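Local coordinates for cellulase (Bacillus sp. BG-CS10, PDB 5E0C), which probably hydrolyses internal beta-1,4-glucosidic bonds of cellulose as a family 5 glycoside hydrolase, and may also have beta-glucosidase activity, at residues A[341-346]-A[359-364]; A[134-139]-A[179-184]. All coordinates share one frame; numbering follows the deposited sequence.

Contact 1. Residues A[341-346]-A[359-364]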
# COMPACT_ATOMS: atom_id res chain seq x y z
N ALA A 341 14.79 -10.91 -9.55
CA ALA A 341 15.25 -10.06 -10.63
C ALA A 341 14.07 -9.25 -11.14
O ALA A 341 12.92 -9.68 -11.09
CB ALA A 341 15.86 -10.87 -11.74
N THR A 342 14.37 -8.05 -11.62
CA THR A 342 13.37 -7.20 -12.22
C THR A 342 13.94 -6.71 -13.54
O THR A 342 14.95 -7.25 -14.03
CB THR A 342 12.99 -6.01 -11.31
OG1 THR A 342 14.14 -5.18 -11.08
CG2 THR A 342 12.46 -6.49 -9.97
N ALA A 343 13.30 -5.70 -14.11
CA ALA A 343 13.80 -5.07 -15.31
C ALA A 343 13.39 -3.61 -15.29
O ALA A 343 12.63 -3.19 -14.41
CB ALA A 343 13.27 -5.77 -16.55
N GLU A 344 13.89 -2.83 -16.25
CA GLU A 344 13.53 -1.41 -16.37
C GLU A 344 12.03 -1.22 -16.53
O GLU A 344 11.47 -0.22 -16.10
CB GLU A 344 14.26 -0.76 -17.53
CG GLU A 344 13.87 -1.38 -18.88
CD GLU A 344 14.67 -0.83 -20.05
OE1 GLU A 344 15.28 0.26 -19.91
OE2 GLU A 344 14.67 -1.49 -21.12
N SER A 345 11.39 -2.19 -17.16
CA SER A 345 9.97 -2.14 -17.40
C SER A 345 9.41 -3.56 -17.46
O SER A 345 10.16 -4.52 -17.66
CB SER A 345 9.67 -1.40 -18.70
OG SER A 345 8.31 -1.51 -19.08
N ASN A 346 8.10 -3.68 -17.25
CA ASN A 346 7.41 -4.95 -17.43
C ASN A 346 6.70 -4.94 -18.78
O ASN A 346 5.90 -5.83 -19.07
CB ASN A 346 6.41 -5.20 -16.30
CG ASN A 346 5.20 -4.32 -16.42
OD1 ASN A 346 5.32 -3.10 -16.52
ND2 ASN A 346 4.02 -4.93 -16.46
N GLN A 359 15.22 -6.14 -30.02
CA GLN A 359 14.93 -5.18 -28.96
C GLN A 359 15.65 -5.49 -27.67
O GLN A 359 15.52 -6.59 -27.13
CB GLN A 359 13.42 -5.11 -28.69
CG GLN A 359 12.60 -4.40 -29.76
CD GLN A 359 11.68 -3.33 -29.17
OE1 GLN A 359 11.88 -2.86 -28.04
NE2 GLN A 359 10.66 -2.96 -29.93
N ASP A 360 16.39 -4.52 -27.16
CA ASP A 360 17.11 -4.66 -25.90
C ASP A 360 16.24 -4.31 -24.71
O ASP A 360 15.35 -3.46 -24.80
CB ASP A 360 18.36 -3.78 -25.90
CG ASP A 360 19.47 -4.35 -26.76
OD1 ASP A 360 19.24 -5.39 -27.40
OD2 ASP A 360 20.55 -3.72 -26.82
N ILE A 361 16.50 -4.98 -23.59
CA ILE A 361 15.80 -4.76 -22.33
C ILE A 361 16.78 -4.86 -21.19
O ILE A 361 17.50 -5.84 -21.08
CB ILE A 361 14.68 -5.79 -22.07
CG1 ILE A 361 13.71 -5.85 -23.24
CG2 ILE A 361 13.95 -5.46 -20.77
CD1 ILE A 361 13.04 -7.18 -23.35
N GLN A 362 16.79 -3.85 -20.34
CA GLN A 362 17.71 -3.82 -19.22
C GLN A 362 17.13 -4.58 -18.05
O GLN A 362 16.07 -4.22 -17.53
CB GLN A 362 18.02 -2.37 -18.83
CG GLN A 362 18.87 -2.22 -17.58
CD GLN A 362 20.28 -2.70 -17.80
OE1 GLN A 362 20.95 -2.26 -18.74
NE2 GLN A 362 20.74 -3.63 -16.96
N LEU A 363 17.81 -5.65 -17.63
CA LEU A 363 17.40 -6.40 -16.45
C LEU A 363 18.06 -5.86 -15.19
O LEU A 363 19.06 -5.15 -15.25
CB LEU A 363 17.74 -7.88 -16.59
CG LEU A 363 17.19 -8.61 -17.81
CD1 LEU A 363 17.61 -10.07 -17.77
CD2 LEU A 363 15.66 -8.45 -17.92
N HIS A 364 17.48 -6.19 -14.05
CA HIS A 364 18.07 -5.91 -12.75
C HIS A 364 18.18 -7.21 -12.01
O HIS A 364 17.24 -7.62 -11.31
CB HIS A 364 17.24 -4.92 -11.95
CG HIS A 364 17.05 -3.59 -12.63
ND1 HIS A 364 18.08 -2.94 -13.25
CD2 HIS A 364 15.95 -2.82 -12.77
CE1 HIS A 364 17.62 -1.80 -13.76
NE2 HIS A 364 16.34 -1.71 -13.48

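Contact 2. Residues A[134-139]-A[179-184]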
# COMPACT_ATOMS: atom_id res chain seq x y z
N ARG A 134 -11.61 -9.91 28.54
CA ARG A 134 -12.11 -10.86 27.55
C ARG A 134 -11.03 -11.88 27.13
O ARG A 134 -11.31 -13.07 27.02
CB ARG A 134 -12.65 -10.12 26.33
CG ARG A 134 -13.19 -11.00 25.21
CD ARG A 134 -14.27 -11.96 25.71
NE ARG A 134 -15.51 -11.29 26.11
CZ ARG A 134 -16.62 -11.23 25.37
NH1 ARG A 134 -16.66 -11.80 24.17
NH2 ARG A 134 -17.68 -10.59 25.83
N PHE A 135 -9.80 -11.42 26.91
CA PHE A 135 -8.78 -12.32 26.38
C PHE A 135 -7.74 -12.72 27.41
O PHE A 135 -6.63 -13.13 27.06
CB PHE A 135 -8.13 -11.68 25.16
CG PHE A 135 -9.12 -11.27 24.12
CD1 PHE A 135 -9.79 -12.24 23.38
CD2 PHE A 135 -9.43 -9.94 23.92
CE1 PHE A 135 -10.74 -11.87 22.44
CE2 PHE A 135 -10.36 -9.57 22.98
CZ PHE A 135 -11.02 -10.53 22.23
N GLN A 136 -8.11 -12.65 28.68
CA GLN A 136 -7.18 -12.94 29.76
C GLN A 136 -6.58 -14.34 29.69
O GLN A 136 -5.41 -14.54 29.99
CB GLN A 136 -7.88 -12.76 31.11
CG GLN A 136 -7.01 -13.09 32.31
CD GLN A 136 -7.82 -13.13 33.58
OE1 GLN A 136 -8.87 -13.77 33.64
NE2 GLN A 136 -7.34 -12.41 34.61
N GLY A 137 -7.39 -15.32 29.27
CA GLY A 137 -6.90 -16.69 29.18
C GLY A 137 -6.38 -17.10 27.80
O GLY A 137 -6.08 -18.27 27.59
N HIS A 138 -6.27 -16.16 26.88
CA HIS A 138 -5.84 -16.45 25.52
C HIS A 138 -4.33 -16.55 25.39
O HIS A 138 -3.59 -15.83 26.05
CB HIS A 138 -6.35 -15.39 24.55
CG HIS A 138 -7.75 -15.62 24.09
ND1 HIS A 138 -8.85 -15.33 24.87
CD2 HIS A 138 -8.23 -16.10 22.92
CE1 HIS A 138 -9.95 -15.62 24.20
NE2 HIS A 138 -9.60 -16.10 23.02
N SER A 139 -3.89 -17.45 24.50
CA SER A 139 -2.49 -17.65 24.13
C SER A 139 -1.66 -16.37 23.95
O SER A 139 -2.18 -15.34 23.50
CB SER A 139 -2.44 -18.42 22.81
OG SER A 139 -1.19 -18.28 22.16
N ARG A 179 -1.20 -5.23 32.17
CA ARG A 179 -0.37 -5.91 33.17
C ARG A 179 -1.09 -6.12 34.51
O ARG A 179 -0.83 -7.10 35.21
CB ARG A 179 0.92 -5.12 33.41
CG ARG A 179 1.85 -5.06 32.20
CD ARG A 179 2.44 -6.43 31.86
NE ARG A 179 3.38 -6.34 30.74
CZ ARG A 179 3.19 -6.86 29.53
NH1 ARG A 179 2.08 -7.55 29.26
NH2 ARG A 179 4.11 -6.71 28.60
N GLU A 180 -2.00 -5.21 34.86
CA GLU A 180 -2.78 -5.34 36.09
C GLU A 180 -3.80 -6.45 35.96
O GLU A 180 -4.21 -7.05 36.95
CB GLU A 180 -3.48 -4.03 36.48
CG GLU A 180 -2.66 -3.20 37.47
CD GLU A 180 -3.01 -1.73 37.49
OE1 GLU A 180 -4.15 -1.37 37.10
OE2 GLU A 180 -2.14 -0.92 37.90
N SER A 181 -4.22 -6.73 34.73
CA SER A 181 -5.15 -7.84 34.53
C SER A 181 -4.55 -9.21 34.89
O SER A 181 -5.27 -10.16 35.20
CB SER A 181 -5.65 -7.86 33.09
OG SER A 181 -6.69 -8.80 32.94
N GLY A 182 -3.23 -9.32 34.84
CA GLY A 182 -2.58 -10.59 35.13
C GLY A 182 -3.02 -11.76 34.25
O GLY A 182 -3.67 -11.57 33.22
N GLY A 183 -2.68 -12.98 34.67
CA GLY A 183 -3.01 -14.17 33.90
C GLY A 183 -2.10 -14.23 32.68
O GLY A 183 -0.90 -14.03 32.81
N SER A 184 -2.66 -14.49 31.51
CA SER A 184 -1.84 -14.51 30.30
C SER A 184 -1.48 -13.08 29.88
O SER A 184 -0.55 -12.87 29.09
CB SER A 184 -2.54 -15.25 29.17
OG SER A 184 -2.74 -16.61 29.53

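Contact 1. Residues A[341-346]-A[359-364]
Thr-342 and His-364 form a hydrogen-bonded antiparallel pair that attaches the edge strand 342-343 to strand 359-364 in the four-stranded sheet of the X2 carbohydrate-binding module. Both backbone bonds are made: Thr-342 N gives to His-364 O at 2.9 Å, and His-364 N gives to Thr-342 O at 2.7 Å. Next comes the non-hydrogen-bonded pair Ala-343 and Leu-363, where CB of Ala-343 packs against CD2 of Leu-363 at 3.8 Å on the face Phe-427 also covers. The carbonyl of Ala-343, which points away from strand 359-364, accepts from Lys-291 NZ of helix 286-301 in the catalytic domain. Beyond the pairs, Glu-344 N reaches Gln-362 O at 2.9 Å. The Glu-344 side chain leaves with CG between the backbone N and the carbonyl carbon (chi1 63°), then runs extended, crossing that of Gln-362 at about a right angle; OE2 accepts a weak bond from Gln-362 N at 3.3 Å. The Gln-362 side chain, bent at chi2 (69°), brings NE2 to Leu-363 O at 2.8 Å, in that carbonyl's plane, and NE2 also bonds Asp-391 OD1. On the other face, Thr-342 OG1 lies at the edge of the His-364 ring, in its plane, 3.4 Å from CD2.

Contact 2. Residues A[134-139]-A[179-184]
With CG anti to the backbone N (chi1 178°) and the chain extended beyond CG, Gln-136 carries its amide across to the end of helix 161-181. There NE2 donates to the backbone carbonyl of Ser-181, with an NE2 to O distance of 3.1 Å. The acceptor lies close to the amide plane of Gln-136, whereas the donor is tilted 24° from the carbonyl plane of Ser-181. The bond thus supplies a side-chain donor to a carbonyl in the last turn of the helix. On the way there the aliphatic part of the side chain passes Gly-182, whose O is 3.8 Å from Gln-136 CG.

A second bond runs the other way and joins backbone to backbone: Ser-184 N gives to Gln-136 O at 3.1 Å, and its N-H...O angle of 142° marks it as bent. Gln-136 therefore donates through its side-chain amide and accepts through its backbone carbonyl.

Both segments belong to the TIM barrel of the family 5 catalytic domain. Residues 134-139 link helix 117-134 to strand 142-145; residues 179-184 begin the link from helix 161-181 to strand 190-193, so two successive alpha-to-beta connections meet. The first folds as a type I turn from Phe-135 to His-138, closed by His-138 N to Phe-135 O; the second leaves its helix through Gly-182 and Gly-183, both at positive phi.

CB of Ser-184 rests against two carbonyl oxygens of that turn, which lie about a right angle apart around it, 3.1 Å from Gln-136 O and 3.3 Å from His-138 O. The latter oxygen also accepts from Arg-188 NH2, while the imidazole NE2 of His-138 is bonded to Asp-89 OD1.

The two contacts share no secondary-structure element: their centres are 53 Å apart, on opposite sides of the chain's centre, and their nearest atoms are about 36 Å apart. Contact 1 is partly buried and pairs strands in the X2 module, whereas contact 2 lies at the surface of the TIM barrel and joins a loop to the end of a helix and the loop that follows it. The chemistry follows the setting. The short antiparallel pairing in contact 1 gives reciprocal backbone bonds, with apolar packing on one face and polar side chains on the other. Contact 2 has no strand register and rests on one side-chain and one backbone bond, burying 210 Å² against 366 Å² in contact 1.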